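Local atomic coordinates of acetyl-CoA acetyltransferase (Mycobacterium smegmatis, PDB entry 4EGV), a protein that is a monomeric member of the thiolase-like superfamily with the thiolase fold and may transfer acyl groups. Residues A[25-30]-A[231-236]; A[41-46]-A[94-99]; A[54-59]-A[394-399]; A[109-114]-A[119-124]; A[374-379]-A[384-389]. All coordinates share one frame; numbering follows the deposited sequence.

From the N terminus, strand 20-29 opens contact 1, which closes a loop of 200 residues at the segment 231-236. Nested inside that loop are contact 2, joining helix 42-56 to helix 93-101, and contact 4, a short local closure between strand 107-110 and helix 117-130. Contact 3 starts near the end of helix 42-56 and closes at the end of helix 383-397, so it crosses contacts 1 and 2 and encloses contacts 4 and 5. Contact 5 opens after contact 1 has closed, and folds helix 373-376 back on helix 383-397. Asp56 also reaches Val25, tying contact 3 to contact 1, and His386 of contact 5 lies beside Gln27.

Contact 1: residues A[25-30]-A[231-236]; sequences VGQFTE and NPYSSA
Gln27 spreads beneath the ring of Tyr233, and this overlap is the dense part of the contact. Its CB sits over one face, 3.6 Å from the ring centroid and displaced toward the rim, in a CH-pi contact; the nearest ring atom is Tyr233 CE1, 3.3 Å from Gln27 CB. CG is turned away from the carbonyl carbon (chi1 -79°) and the chain then runs on extended, which carries the amide group along below the ring, their planes only 21° apart. At the far end of the ring, Tyr233 OH lies 3.6 Å from Gln27 O. Beside this stack stands the one hydrogen bond between the segments, from Thr29 OG1 to Tyr233 O, 3.0 Å long and tilted somewhat from the carbonyl plane. The same hydroxyl lies at the ring edge, Thr29 OG1 being 3.9 Å from Tyr233 CD1. Gln27 and Thr29 project from the same side of strand 20-29, a strand of the large mixed sheet of the thiolase fold, and together receive a type I turn, Asn231 to Ser234, that follows helix 210-230. The turn is braced from within: Asn231 OD1 accepts from Tyr233 N at 3.0 Å, an Asx turn, and Asn231 ND2 donates to Thr370 O. Phe376 packs against this turn, reaching Tyr233 at its CB. Beyond Thr29 and Tyr233 the contact thins out. Phe28 turns the other way, to Leu45 and Glu48 of helix 42-56, and Ser235 CB comes no closer than 4.6 Å to Thr29 CG2.

Contact 2: residues A[41-46]-A[94-99]; sequences SSVELA and PRSVAR
A helix pair of the thiolase fold meets here, helix 42-56 offering Val43 and Ala46 and helix 93-101 offering Ser96 and Val97. The short axes pass 9.2 Å apart at a crossing angle of -52°, and small side chains fill the gap without any hydrogen bond across it. Val43 straddles Ser96: both of its methyls, CG1 and CG2, lie 4.0 Å from Ser96 CB. A turn after Val43, Ala46 CB touches Val97 CG2 at 3.8 Å, and the same methyl lies over the backbone at Val43 O. A chi1 of 166° directs this CG2 branch at the opposing helix, with CG1 placed opposite the backbone N. The hydroxyl of Ser96 makes no hydrogen bond to the other helix; it bonds to Asn92 O, just before the start of its own. At the start of helix 42-56, Ser41 and Glu44 form a capping box: Glu44 N donates to Ser41 OG at 3.1 Å, and Ser41 N to Glu44 OE1 at 3.0 Å. Both helices lie against strand 136-143, where Ala46 and Leu45 touch Ser142 and where Val97 and Pro94 pack on Phe140; Val43 also leans on Tyr93 and Asn100 of helix 93-101.

Contact 3: residues A[54-59]-A[394-399]; sequences LHDCGA and EMRDKP
Asp56 and Arg396 make a salt bridge at the surface between the C-terminal parts of two helices of the thiolase fold, helix 42-56 and helix 383-397, which pack on different faces of strand 20-29. The backbones stay far apart, 11.9 Å between Asp56 CA and Arg396 CA, so the arginine has to span the distance. Arg396 CB begins 7.9 Å from Asp56 OD2. CG stands anti to the carbonyl carbon and the chain is extended from there to NE, so that CB, CG and CD only bridge the gap without touching Asp56; Arg396 CD is still 5.5 Å from Asp56 OD2. NE turns its hydrogen to Lys292 O, which helps fix the rotation of the guanidinium group. At the tip, NH1 and NH2 both donate to the same oxygen of Asp56: NH1 to OD2 at 2.8 Å and 155°, NH2 to OD2 at 3.1 Å and a more bent 136°. The oxygen lies close to the guanidinium plane, at its edge. NH1 meets the syn lone pair of OD2, while NH2 approaches from the syn side but well out of the carboxylate plane, the two flat groups being turned 34° against each other. Val25 N is a third donor to OD2, so this single oxygen joins strand 20-29 to both helices and would be expected to keep its negative charge. Lys292 completes a reciprocal pattern, its NZ donating to Asp56 O. The second carboxylate oxygen stands further back, with Asp56 OD1 3.7 Å from Arg396 NH1.

Contact 4: residues A[109-114]-A[119-124]; sequences VLEVIG and QHLATE
Glu111 and Leu121 supply most of the contact, by van der Waals packing. The two side chains run past each other in opposite directions: Leu121 CD2 lies 3.9 Å from Glu111 CB and equally near its CG. The bend at chi2 (64°) brings the carboxylate round, so that Glu111 OE2 also reaches Leu121 CD1 at 3.8 Å.

Polar and charged groups meet more loosely. Glu111 OE2 approaches His120 ND1 obliquely at 3.6 Å, with the carboxylate and ring planes 44° apart. Glu124 OE1 stands 4.7 Å from Glu111 OE2, and the like charges may disfavour each other slightly; Glu124 OE2 has a long, weak ion pair with Lys128 NZ.

No hydrogen bond crosses between the segments; those nearby lie within each. Glu111 OE1 folds back to accept from Val112 N at 3.1 Å, met from above the carboxylate plane. In the helix, Gln119 O takes two donors of Thr123, N and OG1, from opposite faces of its plane.

The contact closes the short connection from strand 107-110, an outermost strand paired with strand 70-73, to helix 117-130. That helix packs through Gln119, His120 and Thr123 on strands 294-303, 402-409 and 414-421, and Leu121 touches Thr74.

Contact 5: residues A[374-379]-A[384-389]; sequences PFFGGL and SMHGIA
A glycine-containing loop brings helix 373-376 back toward the buried start of helix 383-397, and Phe376 and His386 meet across it as an edge-to-face aromatic pair. The ring centroids are 5.2 Å apart and the planes inclined at 60°. The edge of the phenylalanine points at one face of the imidazole: Phe376 CE2 lies 3.7 Å from His386 CG, displaced toward the rim of the histidine ring, and Phe376 CZ lies 3.9 Å from His386 ND1. Phe376 reaches this far because its CG is directed opposite the backbone N (chi1 179°), which carries the ring out toward helix 383-397. His386 rises across its path at about a right angle, and His386 CB adds a contact of 3.9 Å to Phe376 CE2. On the polar side of the imidazole, the side-chain amide of Gln27 lies beside ND1. Behind, His386 rests on Ala273 of strand 271-279, while Phe376 also touches Thr370 and Gln271. Gly377 and Gly378, both with positive phi, take backbone angles suited to glycine in the loop that joins two helices of this thiolase-fold chain.

Contact 1: residues A[25-30]-A[231-236]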
# COMPACT_ATOMS: atom_id res chain seq x y z
N VAL A 25 -15.74 12.98 3.71
CA VAL A 25 -14.40 12.46 4.02
C VAL A 25 -13.84 13.21 5.24
O VAL A 25 -14.13 14.39 5.47
CB VAL A 25 -13.43 12.49 2.77
CG1 VAL A 25 -13.93 11.59 1.68
CG2 VAL A 25 -13.20 13.86 2.23
N GLY A 26 -13.04 12.53 6.04
CA GLY A 26 -12.53 13.21 7.20
C GLY A 26 -11.14 12.85 7.52
O GLY A 26 -10.80 11.71 7.50
N GLN A 27 -10.33 13.85 7.83
CA GLN A 27 -8.97 13.60 8.33
C GLN A 27 -8.70 14.28 9.65
O GLN A 27 -9.27 15.29 9.93
CB GLN A 27 -7.96 14.03 7.28
CG GLN A 27 -7.81 13.04 6.20
CD GLN A 27 -6.94 13.54 5.12
OE1 GLN A 27 -7.38 14.33 4.27
NE2 GLN A 27 -5.69 13.08 5.12
N PHE A 28 -7.84 13.73 10.48
CA PHE A 28 -7.46 14.36 11.71
C PHE A 28 -6.06 13.98 12.13
O PHE A 28 -5.71 12.80 12.05
CB PHE A 28 -8.42 13.97 12.81
CG PHE A 28 -8.14 14.63 14.12
CD1 PHE A 28 -8.47 15.96 14.31
CD2 PHE A 28 -7.56 13.92 15.18
CE1 PHE A 28 -8.25 16.59 15.53
CE2 PHE A 28 -7.32 14.53 16.39
CZ PHE A 28 -7.67 15.86 16.59
N THR A 29 -5.29 14.97 12.59
CA THR A 29 -3.97 14.76 13.17
C THR A 29 -3.85 15.47 14.52
O THR A 29 -4.30 16.61 14.65
CB THR A 29 -2.84 15.25 12.20
OG1 THR A 29 -2.90 14.51 10.99
CG2 THR A 29 -1.45 15.06 12.81
N GLU A 30 -3.24 14.80 15.51
CA GLU A 30 -2.91 15.41 16.83
C GLU A 30 -1.40 15.49 17.14
O GLU A 30 -0.64 14.55 16.86
CB GLU A 30 -3.65 14.67 17.95
CG GLU A 30 -3.40 15.20 19.36
CD GLU A 30 -3.85 14.22 20.44
OE1 GLU A 30 -3.83 12.97 20.25
OE2 GLU A 30 -4.23 14.70 21.51
N ASN A 231 1.52 19.35 2.95
CA ASN A 231 0.31 18.75 3.47
C ASN A 231 0.22 19.00 4.98
O ASN A 231 1.09 18.55 5.73
CB ASN A 231 0.31 17.26 3.11
CG ASN A 231 -0.99 16.54 3.49
OD1 ASN A 231 -1.81 17.04 4.23
ND2 ASN A 231 -1.16 15.35 2.97
N PRO A 232 -0.81 19.75 5.44
CA PRO A 232 -0.98 20.02 6.89
C PRO A 232 -1.20 18.75 7.73
O PRO A 232 -0.86 18.69 8.90
CB PRO A 232 -2.22 20.92 6.95
CG PRO A 232 -2.58 21.26 5.51
CD PRO A 232 -1.89 20.33 4.61
N TYR A 233 -1.75 17.71 7.12
CA TYR A 233 -2.02 16.49 7.80
C TYR A 233 -0.79 15.65 8.02
O TYR A 233 -0.84 14.69 8.76
CB TYR A 233 -3.07 15.70 7.05
CG TYR A 233 -4.44 16.28 7.15
CD1 TYR A 233 -5.15 16.24 8.35
CD2 TYR A 233 -5.06 16.87 6.04
CE1 TYR A 233 -6.42 16.76 8.45
CE2 TYR A 233 -6.36 17.39 6.14
CZ TYR A 233 -7.01 17.32 7.36
OH TYR A 233 -8.23 17.81 7.52
N SER A 234 0.32 16.03 7.38
CA SER A 234 1.61 15.39 7.62
C SER A 234 2.09 15.65 9.04
O SER A 234 1.99 16.76 9.56
CB SER A 234 2.67 15.89 6.69
OG SER A 234 2.41 15.47 5.39
N SER A 235 2.63 14.62 9.66
CA SER A 235 3.12 14.78 10.99
C SER A 235 4.61 14.99 10.88
O SER A 235 5.31 14.17 10.26
CB SER A 235 2.79 13.55 11.81
OG SER A 235 3.33 13.67 13.11
N ALA A 236 5.06 16.11 11.46
CA ALA A 236 6.47 16.54 11.47
C ALA A 236 7.29 16.18 10.19
O ALA A 236 8.21 15.37 10.27
CB ALA A 236 7.16 16.04 12.76

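Contact 2: residues A[41-46]-A[94-99]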
# COMPACT_ATOMS: atom_id res chain seq x y z
N SER A 41 -6.77 8.44 22.37
CA SER A 41 -6.83 7.03 22.15
C SER A 41 -7.11 6.79 20.70
O SER A 41 -7.48 7.70 20.00
CB SER A 41 -7.88 6.38 23.03
OG SER A 41 -9.14 6.51 22.50
N SER A 42 -6.93 5.58 20.23
CA SER A 42 -7.18 5.34 18.83
C SER A 42 -8.69 5.48 18.48
O SER A 42 -9.02 5.97 17.40
CB SER A 42 -6.49 4.06 18.32
OG SER A 42 -7.29 2.89 18.40
N VAL A 43 -9.59 5.13 19.42
CA VAL A 43 -11.04 5.38 19.30
C VAL A 43 -11.26 6.86 19.13
O VAL A 43 -11.91 7.28 18.20
CB VAL A 43 -11.85 4.77 20.48
CG1 VAL A 43 -13.21 5.43 20.66
CG2 VAL A 43 -12.02 3.27 20.29
N GLU A 44 -10.66 7.66 20.01
CA GLU A 44 -10.87 9.12 19.99
C GLU A 44 -10.48 9.75 18.62
O GLU A 44 -11.15 10.65 18.12
CB GLU A 44 -10.18 9.83 21.20
CG GLU A 44 -10.87 9.61 22.63
CD GLU A 44 -10.05 10.17 23.87
OE1 GLU A 44 -8.85 9.82 24.08
OE2 GLU A 44 -10.61 10.96 24.66
N LEU A 45 -9.39 9.26 18.05
CA LEU A 45 -8.87 9.74 16.77
C LEU A 45 -9.74 9.42 15.54
O LEU A 45 -9.92 10.22 14.62
CB LEU A 45 -7.47 9.19 16.53
CG LEU A 45 -6.30 9.70 17.39
CD1 LEU A 45 -5.08 8.80 17.30
CD2 LEU A 45 -5.94 11.15 17.15
N ALA A 46 -10.28 8.20 15.55
CA ALA A 46 -11.20 7.74 14.56
C ALA A 46 -12.51 8.48 14.72
O ALA A 46 -13.19 8.72 13.77
CB ALA A 46 -11.41 6.23 14.71
N PRO A 94 -15.00 -0.50 16.45
CA PRO A 94 -15.98 0.10 15.57
C PRO A 94 -17.27 0.59 16.22
O PRO A 94 -17.68 1.68 15.89
CB PRO A 94 -16.25 -1.01 14.57
CG PRO A 94 -15.08 -1.77 14.60
CD PRO A 94 -14.68 -1.85 15.99
N ARG A 95 -17.90 -0.18 17.10
CA ARG A 95 -19.05 0.32 17.92
C ARG A 95 -18.78 1.47 18.91
O ARG A 95 -19.65 2.27 19.14
CB ARG A 95 -19.80 -0.80 18.65
CG ARG A 95 -20.80 -1.43 17.78
CD ARG A 95 -21.63 -2.48 18.42
NE ARG A 95 -22.18 -3.24 17.32
CZ ARG A 95 -23.17 -2.83 16.53
NH1 ARG A 95 -23.77 -1.63 16.71
NH2 ARG A 95 -23.54 -3.62 15.52
N SER A 96 -17.58 1.54 19.49
CA SER A 96 -17.26 2.65 20.35
C SER A 96 -17.25 3.95 19.55
O SER A 96 -17.60 5.00 20.08
CB SER A 96 -15.89 2.50 21.04
OG SER A 96 -15.60 1.23 21.57
N VAL A 97 -16.80 3.87 18.28
CA VAL A 97 -16.67 5.00 17.39
C VAL A 97 -18.05 5.41 17.02
O VAL A 97 -18.36 6.60 16.99
CB VAL A 97 -15.76 4.69 16.11
CG1 VAL A 97 -15.92 5.76 15.02
CG2 VAL A 97 -14.28 4.58 16.50
N ALA A 98 -18.90 4.43 16.81
CA ALA A 98 -20.31 4.66 16.48
C ALA A 98 -21.05 5.40 17.60
O ALA A 98 -21.83 6.30 17.31
CB ALA A 98 -20.97 3.36 16.18
N ARG A 99 -20.79 5.04 18.86
CA ARG A 99 -21.53 5.53 20.02
C ARG A 99 -21.16 6.98 20.17
O ARG A 99 -22.02 7.87 20.35
CB ARG A 99 -21.19 4.70 21.29
CG ARG A 99 -22.29 4.62 22.45
CD ARG A 99 -22.25 3.24 23.24
NE ARG A 99 -20.91 3.00 23.83
CZ ARG A 99 -20.07 1.98 23.59
NH1 ARG A 99 -20.37 0.96 22.78
NH2 ARG A 99 -18.89 2.00 24.20

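Contact 3: residues A[54-59]-A[394-399]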
# COMPACT_ATOMS: atom_id res chain seq x y z
N LEU A 54 -18.93 13.35 8.66
CA LEU A 54 -20.32 13.68 8.82
C LEU A 54 -20.58 15.15 8.60
O LEU A 54 -21.65 15.54 8.18
CB LEU A 54 -20.75 13.34 10.24
CG LEU A 54 -21.59 12.09 10.51
CD1 LEU A 54 -21.09 10.88 9.77
CD2 LEU A 54 -21.60 11.86 12.00
N HIS A 55 -19.60 15.98 8.90
CA HIS A 55 -19.76 17.39 8.62
C HIS A 55 -19.48 17.81 7.20
O HIS A 55 -20.10 18.75 6.69
CB HIS A 55 -18.90 18.25 9.52
CG HIS A 55 -19.51 19.59 9.73
ND1 HIS A 55 -19.05 20.75 9.13
CD2 HIS A 55 -20.63 19.95 10.41
CE1 HIS A 55 -19.82 21.76 9.49
NE2 HIS A 55 -20.79 21.30 10.26
N ASP A 56 -18.53 17.11 6.59
CA ASP A 56 -18.11 17.33 5.24
C ASP A 56 -19.27 17.17 4.27
O ASP A 56 -19.32 17.89 3.28
CB ASP A 56 -17.00 16.37 4.91
CG ASP A 56 -16.32 16.69 3.60
OD1 ASP A 56 -15.72 17.79 3.51
OD2 ASP A 56 -16.38 15.82 2.69
N CYS A 57 -20.20 16.29 4.57
CA CYS A 57 -21.30 16.02 3.66
C CYS A 57 -22.37 17.06 3.49
O CYS A 57 -23.20 16.91 2.65
CB CYS A 57 -21.94 14.66 3.96
SG CYS A 57 -23.14 14.58 5.20
N GLY A 58 -22.34 18.10 4.29
CA GLY A 58 -23.26 19.21 4.17
C GLY A 58 -24.69 19.02 4.58
O GLY A 58 -25.54 19.78 4.22
N ALA A 59 -24.96 18.01 5.35
CA ALA A 59 -26.29 17.75 5.82
C ALA A 59 -26.16 17.73 7.29
O ALA A 59 -25.09 17.88 7.78
CB ALA A 59 -26.75 16.45 5.36
N GLU A 394 -9.88 16.50 -4.17
CA GLU A 394 -9.25 16.98 -5.37
C GLU A 394 -10.21 16.82 -6.54
O GLU A 394 -10.18 17.63 -7.47
CB GLU A 394 -7.93 16.25 -5.60
CG GLU A 394 -6.89 17.05 -6.39
CD GLU A 394 -6.07 18.09 -5.53
OE1 GLU A 394 -6.60 19.18 -5.19
OE2 GLU A 394 -4.86 17.82 -5.26
N MSE A 395 -11.06 15.80 -6.48
CA MSE A 395 -12.08 15.54 -7.53
C MSE A 395 -13.32 16.44 -7.47
O MSE A 395 -13.93 16.71 -8.51
CB MSE A 395 -12.45 14.05 -7.60
CG MSE A 395 -11.35 13.18 -8.15
SE MSE A 395 -10.38 13.88 -9.78
CE MSE A 395 -8.85 14.94 -9.14
N ARG A 396 -13.68 16.92 -6.29
CA ARG A 396 -14.73 17.92 -6.19
C ARG A 396 -14.29 19.26 -6.78
O ARG A 396 -15.09 19.98 -7.37
CB ARG A 396 -15.17 18.11 -4.75
CG ARG A 396 -15.90 16.96 -4.17
CD ARG A 396 -15.69 16.94 -2.68
NE ARG A 396 -16.57 16.00 -1.99
CZ ARG A 396 -16.55 15.81 -0.68
NH1 ARG A 396 -15.69 16.47 0.07
NH2 ARG A 396 -17.38 14.96 -0.13
N ASP A 397 -13.01 19.58 -6.62
CA ASP A 397 -12.41 20.82 -7.08
C ASP A 397 -12.23 20.88 -8.58
O ASP A 397 -12.13 21.96 -9.12
CB ASP A 397 -11.03 21.02 -6.41
CG ASP A 397 -11.11 21.88 -5.14
OD1 ASP A 397 -12.20 21.97 -4.53
OD2 ASP A 397 -10.07 22.47 -4.75
N LYS A 398 -12.15 19.72 -9.23
CA LYS A 398 -11.91 19.57 -10.67
C LYS A 398 -12.97 18.63 -11.23
O LYS A 398 -12.68 17.50 -11.61
CB LYS A 398 -10.52 18.99 -10.93
CG LYS A 398 -9.39 19.87 -10.51
CD LYS A 398 -8.05 19.15 -10.53
CE LYS A 398 -6.94 20.17 -10.37
NZ LYS A 398 -5.58 19.61 -10.22
N PRO A 399 -14.23 19.10 -11.27
CA PRO A 399 -15.33 18.17 -11.61
C PRO A 399 -15.20 17.58 -13.03
O PRO A 399 -14.82 18.28 -13.95
CB PRO A 399 -16.60 19.04 -11.47
CG PRO A 399 -16.13 20.35 -10.84
CD PRO A 399 -14.69 20.51 -11.18

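Contact 4: residues A[109-114]-A[119-124]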
# COMPACT_ATOMS: atom_id res chain seq x y z
N VAL A 109 -18.06 -3.95 11.50
CA VAL A 109 -17.03 -4.81 10.91
C VAL A 109 -15.64 -4.41 11.34
O VAL A 109 -15.33 -3.25 11.34
CB VAL A 109 -17.13 -4.87 9.32
CG1 VAL A 109 -16.03 -5.64 8.73
CG2 VAL A 109 -18.42 -5.47 8.89
N LEU A 110 -14.81 -5.39 11.71
CA LEU A 110 -13.36 -5.19 11.96
C LEU A 110 -12.62 -5.95 10.87
O LEU A 110 -12.67 -7.16 10.79
CB LEU A 110 -12.93 -5.66 13.36
CG LEU A 110 -11.48 -5.33 13.79
CD1 LEU A 110 -11.13 -3.80 13.68
CD2 LEU A 110 -11.16 -5.87 15.19
N GLU A 111 -11.93 -5.20 10.02
CA GLU A 111 -11.40 -5.74 8.77
C GLU A 111 -10.07 -6.46 9.02
O GLU A 111 -9.48 -6.33 10.10
CB GLU A 111 -11.32 -4.60 7.71
CG GLU A 111 -10.58 -4.87 6.33
CD GLU A 111 -11.19 -5.97 5.39
OE1 GLU A 111 -11.76 -6.98 5.86
OE2 GLU A 111 -11.08 -5.80 4.14
N VAL A 112 -9.63 -7.26 8.05
CA VAL A 112 -8.30 -7.90 8.07
C VAL A 112 -7.14 -6.89 7.98
O VAL A 112 -7.29 -5.79 7.53
CB VAL A 112 -8.15 -9.00 6.92
CG1 VAL A 112 -9.19 -10.16 7.08
CG2 VAL A 112 -8.18 -8.38 5.49
N ILE A 113 -5.95 -7.30 8.40
CA ILE A 113 -4.75 -6.44 8.33
C ILE A 113 -4.36 -6.11 6.88
O ILE A 113 -4.72 -6.83 5.95
CB ILE A 113 -3.51 -7.10 9.10
CG1 ILE A 113 -2.52 -6.06 9.59
CG2 ILE A 113 -2.76 -8.16 8.25
CD1 ILE A 113 -2.76 -5.54 11.03
N GLY A 114 -3.64 -4.99 6.71
CA GLY A 114 -2.81 -4.73 5.53
C GLY A 114 -3.14 -3.39 4.94
O GLY A 114 -4.25 -2.94 5.08
N GLN A 119 -9.06 0.60 0.74
CA GLN A 119 -9.58 0.61 -0.61
C GLN A 119 -10.37 -0.67 -0.94
O GLN A 119 -11.40 -0.59 -1.60
CB GLN A 119 -8.48 0.95 -1.64
CG GLN A 119 -8.92 0.97 -3.02
CD GLN A 119 -9.85 2.04 -3.28
OE1 GLN A 119 -11.03 1.79 -3.47
NE2 GLN A 119 -9.37 3.25 -3.32
N HIS A 120 -9.93 -1.81 -0.42
CA HIS A 120 -10.72 -3.05 -0.45
C HIS A 120 -12.13 -2.85 0.17
O HIS A 120 -13.14 -3.29 -0.37
CB HIS A 120 -9.94 -4.20 0.21
CG HIS A 120 -10.46 -5.57 -0.10
ND1 HIS A 120 -11.53 -6.15 0.55
CD2 HIS A 120 -10.00 -6.52 -0.96
CE1 HIS A 120 -11.73 -7.38 0.09
NE2 HIS A 120 -10.82 -7.62 -0.84
N LEU A 121 -12.16 -2.15 1.29
CA LEU A 121 -13.36 -1.87 2.04
C LEU A 121 -14.32 -0.96 1.31
O LEU A 121 -15.53 -1.23 1.27
CB LEU A 121 -12.96 -1.20 3.35
CG LEU A 121 -13.42 -1.73 4.71
CD1 LEU A 121 -13.81 -3.19 4.72
CD2 LEU A 121 -12.26 -1.45 5.65
N ALA A 122 -13.78 0.14 0.77
CA ALA A 122 -14.58 1.03 -0.05
C ALA A 122 -15.16 0.31 -1.26
O ALA A 122 -16.30 0.47 -1.57
CB ALA A 122 -13.80 2.24 -0.46
N THR A 123 -14.38 -0.52 -1.95
CA THR A 123 -14.90 -1.32 -3.04
C THR A 123 -15.99 -2.33 -2.60
O THR A 123 -17.04 -2.43 -3.23
CB THR A 123 -13.77 -2.01 -3.80
OG1 THR A 123 -12.83 -1.02 -4.25
CG2 THR A 123 -14.29 -2.86 -4.97
N GLU A 124 -15.72 -3.09 -1.55
CA GLU A 124 -16.70 -4.01 -1.00
C GLU A 124 -18.03 -3.33 -0.56
O GLU A 124 -19.10 -3.86 -0.85
CB GLU A 124 -16.06 -4.78 0.16
CG GLU A 124 -16.86 -5.92 0.75
CD GLU A 124 -16.65 -6.04 2.25
OE1 GLU A 124 -15.50 -6.03 2.71
OE2 GLU A 124 -17.65 -6.11 2.97

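Contact 5: residues A[374-379]-A[384-389]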
# COMPACT_ATOMS: atom_id res chain seq x y z
N PRO A 374 6.86 7.08 4.23
CA PRO A 374 7.87 7.53 5.14
C PRO A 374 7.42 8.91 5.61
O PRO A 374 7.30 9.11 6.80
CB PRO A 374 9.10 7.60 4.26
CG PRO A 374 8.80 6.84 3.17
CD PRO A 374 7.41 6.93 2.89
N PHE A 375 7.15 9.80 4.67
CA PHE A 375 7.12 11.23 4.89
C PHE A 375 5.87 11.76 5.53
O PHE A 375 5.92 12.61 6.32
CB PHE A 375 7.42 11.98 3.59
CG PHE A 375 8.51 11.40 2.78
CD1 PHE A 375 9.81 11.55 3.15
CD2 PHE A 375 8.25 10.68 1.66
CE1 PHE A 375 10.79 10.98 2.40
CE2 PHE A 375 9.22 10.15 0.94
CZ PHE A 375 10.48 10.29 1.30
N PHE A 376 4.74 11.23 5.13
CA PHE A 376 3.43 11.61 5.63
C PHE A 376 3.25 11.24 7.10
O PHE A 376 2.60 11.97 7.83
CB PHE A 376 2.31 11.02 4.77
CG PHE A 376 0.90 11.36 5.25
CD1 PHE A 376 0.41 12.66 5.19
CD2 PHE A 376 0.05 10.37 5.75
CE1 PHE A 376 -0.88 12.97 5.62
CE2 PHE A 376 -1.24 10.67 6.18
CZ PHE A 376 -1.69 11.97 6.14
N GLY A 377 3.84 10.11 7.51
CA GLY A 377 3.73 9.59 8.85
C GLY A 377 2.78 8.42 8.92
O GLY A 377 1.77 8.39 8.21
N GLY A 378 3.11 7.45 9.76
CA GLY A 378 2.23 6.31 9.96
C GLY A 378 2.93 4.99 9.74
O GLY A 378 3.97 4.95 9.13
N LEU A 379 2.33 3.93 10.27
CA LEU A 379 2.85 2.58 10.21
C LEU A 379 2.62 1.90 8.89
O LEU A 379 3.33 0.97 8.56
CB LEU A 379 2.22 1.71 11.30
CG LEU A 379 2.56 2.14 12.74
CD1 LEU A 379 1.77 1.29 13.79
CD2 LEU A 379 4.08 2.31 13.04
N SER A 384 -3.86 4.50 3.06
CA SER A 384 -4.69 4.74 1.87
C SER A 384 -6.04 5.39 2.14
O SER A 384 -6.72 5.79 1.23
CB SER A 384 -4.89 3.46 1.03
OG SER A 384 -3.86 3.29 0.08
N MSE A 385 -6.45 5.53 3.38
CA MSE A 385 -7.70 6.19 3.58
C MSE A 385 -7.56 7.69 3.53
O MSE A 385 -8.51 8.40 3.23
CB MSE A 385 -8.26 5.81 4.91
CG MSE A 385 -9.65 6.26 5.06
SE MSE A 385 -10.45 5.03 6.16
CE MSE A 385 -9.44 5.22 7.77
N HIS A 386 -6.37 8.16 3.89
CA HIS A 386 -5.96 9.51 3.65
C HIS A 386 -5.84 9.84 2.14
O HIS A 386 -6.22 10.91 1.70
CB HIS A 386 -4.64 9.74 4.41
CG HIS A 386 -4.80 9.69 5.89
ND1 HIS A 386 -5.31 10.74 6.62
CD2 HIS A 386 -4.56 8.69 6.78
CE1 HIS A 386 -5.36 10.40 7.89
NE2 HIS A 386 -4.91 9.17 8.01
N GLY A 387 -5.30 8.90 1.38
CA GLY A 387 -5.28 8.90 -0.07
C GLY A 387 -6.65 9.08 -0.70
O GLY A 387 -6.84 9.98 -1.51
N ILE A 388 -7.59 8.23 -0.30
CA ILE A 388 -8.97 8.34 -0.71
C ILE A 388 -9.59 9.68 -0.35
O ILE A 388 -10.30 10.29 -1.17
CB ILE A 388 -9.82 7.16 -0.18
CG1 ILE A 388 -9.24 5.85 -0.69
CG2 ILE A 388 -11.26 7.30 -0.58
CD1 ILE A 388 -9.85 4.57 -0.10
N ALA A 389 -9.35 10.15 0.86
CA ALA A 389 -9.88 11.44 1.26
C ALA A 389 -9.32 12.56 0.36
O ALA A 389 -10.07 13.36 -0.12
CB ALA A 389 -9.66 11.71 2.73